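Local coordinates for protein glucokinase (PDB 3VGL) that probably catalyses the ATP-dependent phosphorylation of D-glucose to glucose 6-phosphate, as a ROK-family glucokinase that binds zinc, at residues W111-F116 with L293-G298. Sequence-based numbering, arbitrary orientation.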
loop_
_atom_site.group_PDB
_atom_site.type_symbol
_atom_site.label_atom_id
_atom_site.label_comp_id
_atom_site.label_asym_id
_atom_site.label_seq_id
_atom_site.Cartn_x
_atom_site.Cartn_y
_atom_site.Cartn_z
ATOM N N TRP A 111 -11.375 -2.348 30.877
ATOM C CA TRP A 111 -11.633 -2.181 32.300
ATOM C C TRP A 111 -11.900 -3.538 32.985
ATOM O O TRP A 111 -11.340 -3.817 34.066
ATOM C CB TRP A 111 -12.774 -1.178 32.517
ATOM C CG TRP A 111 -13.002 -0.901 33.970
ATOM C CD1 TRP A 111 -14.040 -1.349 34.738
ATOM C CD2 TRP A 111 -12.148 -0.144 34.839
ATOM N NE1 TRP A 111 -13.884 -0.910 36.043
ATOM C CE2 TRP A 111 -12.738 -0.167 36.129
ATOM C CE3 TRP A 111 -10.939 0.551 34.656
ATOM C CZ2 TRP A 111 -12.159 0.489 37.231
ATOM C CZ3 TRP A 111 -10.365 1.198 35.747
ATOM C CH2 TRP A 111 -10.987 1.165 37.020
ATOM N N GLY A 112 -12.736 -4.383 32.374
ATOM C CA GLY A 112 -13.039 -5.717 32.947
ATOM C C GLY A 112 -11.776 -6.542 33.119
ATOM O O GLY A 112 -11.572 -7.174 34.146
ATOM N N GLU A 113 -10.910 -6.529 32.109
ATOM C CA GLU A 113 -9.659 -7.293 32.178
ATOM C C GLU A 113 -8.672 -6.696 33.167
ATOM O O GLU A 113 -7.923 -7.424 33.834
ATOM C CB GLU A 113 -9.033 -7.417 30.787
ATOM C CG GLU A 113 -9.822 -8.379 29.879
ATOM C CD GLU A 113 -9.768 -9.820 30.385
ATOM O OE1 GLU A 113 -8.671 -10.284 30.784
ATOM O OE2 GLU A 113 -10.810 -10.505 30.344
ATOM N N TYR A 114 -8.670 -5.371 33.270
ATOM C CA TYR A 114 -7.787 -4.684 34.213
ATOM C C TYR A 114 -8.175 -5.042 35.660
ATOM O O TYR A 114 -7.322 -5.363 36.504
ATOM C CB TYR A 114 -7.831 -3.174 33.977
ATOM C CG TYR A 114 -7.135 -2.412 35.070
ATOM C CD1 TYR A 114 -5.747 -2.472 35.214
ATOM C CD2 TYR A 114 -7.866 -1.672 35.984
ATOM C CE1 TYR A 114 -5.109 -1.790 36.246
ATOM C CE2 TYR A 114 -7.244 -0.994 37.015
ATOM C CZ TYR A 114 -5.869 -1.053 37.136
ATOM O OH TYR A 114 -5.266 -0.377 38.168
ATOM N N ARG A 115 -9.474 -5.020 35.925
ATOM C CA ARG A 115 -9.982 -5.287 37.273
ATOM C C ARG A 115 -10.000 -6.772 37.657
ATOM O O ARG A 115 -9.678 -7.132 38.807
ATOM C CB ARG A 115 -11.399 -4.707 37.418
ATOM C CG ARG A 115 -11.505 -3.187 37.332
ATOM C CD ARG A 115 -10.913 -2.478 38.538
ATOM N NE ARG A 115 -11.203 -3.189 39.773
ATOM C CZ ARG A 115 -12.293 -3.022 40.515
ATOM N NH1 ARG A 115 -13.236 -2.144 40.167
ATOM N NH2 ARG A 115 -12.437 -3.747 41.610
ATOM N N PHE A 116 -10.394 -7.628 36.716
ATOM C CA PHE A 116 -10.784 -9.008 37.045
ATOM C C PHE A 116 -10.099 -10.051 36.172
ATOM O O PHE A 116 -10.306 -11.253 36.361
ATOM C CB PHE A 116 -12.311 -9.176 36.947
ATOM C CG PHE A 116 -13.099 -8.116 37.678
ATOM C CD1 PHE A 116 -13.035 -8.004 39.072
ATOM C CD2 PHE A 116 -13.939 -7.243 36.973
ATOM C CE1 PHE A 116 -13.775 -7.017 39.739
ATOM C CE2 PHE A 116 -14.680 -6.257 37.641
ATOM C CZ PHE A 116 -14.594 -6.150 39.028
ATOM N N LEU A 293 -1.607 -11.288 25.707
ATOM C CA LEU A 293 -2.435 -12.193 26.526
ATOM C C LEU A 293 -3.853 -12.283 26.027
ATOM O O LEU A 293 -4.421 -11.293 25.570
ATOM C CB LEU A 293 -2.473 -11.719 27.984
ATOM C CG LEU A 293 -1.108 -11.519 28.655
ATOM C CD1 LEU A 293 -1.288 -10.835 30.000
ATOM C CD2 LEU A 293 -0.391 -12.851 28.802
ATOM N N ALA A 294 -4.450 -13.469 26.129
ATOM C CA ALA A 294 -5.884 -13.586 25.904
ATOM C C ALA A 294 -6.633 -12.916 27.049
ATOM O O ALA A 294 -6.212 -13.005 28.213
ATOM C CB ALA A 294 -6.283 -15.056 25.835
ATOM N N ALA A 295 -7.740 -12.254 26.721
ATOM C CA ALA A 295 -8.685 -11.813 27.735
ATOM C C ALA A 295 -9.087 -13.018 28.581
ATOM O O ALA A 295 -9.566 -14.029 28.062
ATOM C CB ALA A 295 -9.923 -11.181 27.069
ATOM N N GLN A 296 -8.835 -12.922 29.878
ATOM C CA GLN A 296 -9.212 -14.002 30.793
ATOM C C GLN A 296 -10.717 -14.252 30.825
ATOM O O GLN A 296 -11.174 -15.396 31.028
ATOM C CB GLN A 296 -8.692 -13.689 32.187
ATOM C CG GLN A 296 -7.215 -13.995 32.341
ATOM C CD GLN A 296 -6.752 -13.828 33.772
ATOM O OE1 GLN A 296 -7.560 -13.824 34.699
ATOM N NE2 GLN A 296 -5.455 -13.660 33.952
ATOM N N LEU A 297 -11.488 -13.185 30.627
ATOM C CA LEU A 297 -12.941 -13.264 30.579
ATOM C C LEU A 297 -13.457 -13.570 29.171
ATOM O O LEU A 297 -14.674 -13.720 28.967
ATOM C CB LEU A 297 -13.567 -11.968 31.099
ATOM C CG LEU A 297 -13.148 -11.533 32.514
ATOM C CD1 LEU A 297 -13.468 -10.041 32.734
ATOM C CD2 LEU A 297 -13.782 -12.417 33.585
ATOM N N GLY A 298 -12.534 -13.652 28.209
ATOM C CA GLY A 298 -12.884 -13.924 26.824
ATOM C C GLY A 298 -13.857 -12.877 26.334
ATOM O O GLY A 298 -13.749 -11.706 26.696
#
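E113, near the C-terminal end of helix 105-116, reaches across to the type I beta turn A295-G298 and takes two successive backbone N-H groups of that turn on its carboxylate. The turn directly follows strand 291-294, an outermost strand, within this chain, of a mixed sheet that includes strand 255-259, in the actin-like ATPase fold of the ROK family. From CB of E113 the chain runs to CG, which chi1 (-72°) sets anti to the carbonyl carbon, 4.0 Å from CB of A295. The bend at chi2 then lays CD of E113 against the turn backbone, nearest N of Q296 at 3.3 Å. The methyl of A295 lies against the carboxylate, its CB 3.5 Å from OE2 of E113. OE1 of E113 accepts N-H of Q296, with N 2.8 Å away, on its syn side but 34° out of the carboxylate plane, and takes a further hydrogen bond from the backbone N of A118, just past the helix. OE2 receives N-H of L297 on its syn lone pair in a straighter bond, 162° at the hydrogen. The two turn bonds, one on each oxygen, should hold the carboxylate against turning about CG-CD, and the N-H groups would favour its negative charge. The turn itself is closed by the bond from N of G298 to O of A295, and G298 has the positive phi that favours glycine. A glutamine in place of E113 would probably lose one of the two turn bonds, since its amide NH2 would face a backbone N-H and leave that donor without its mate. L297 shields the flank of the carboxylate: CB of L297 sits 3.2 Å from OE2 of E113. CG and CD1 of L297 continue past that oxygen, and CD1 stops 3.7 Å from the carbonyl O of G112 and 4.5 Å from CB of F116.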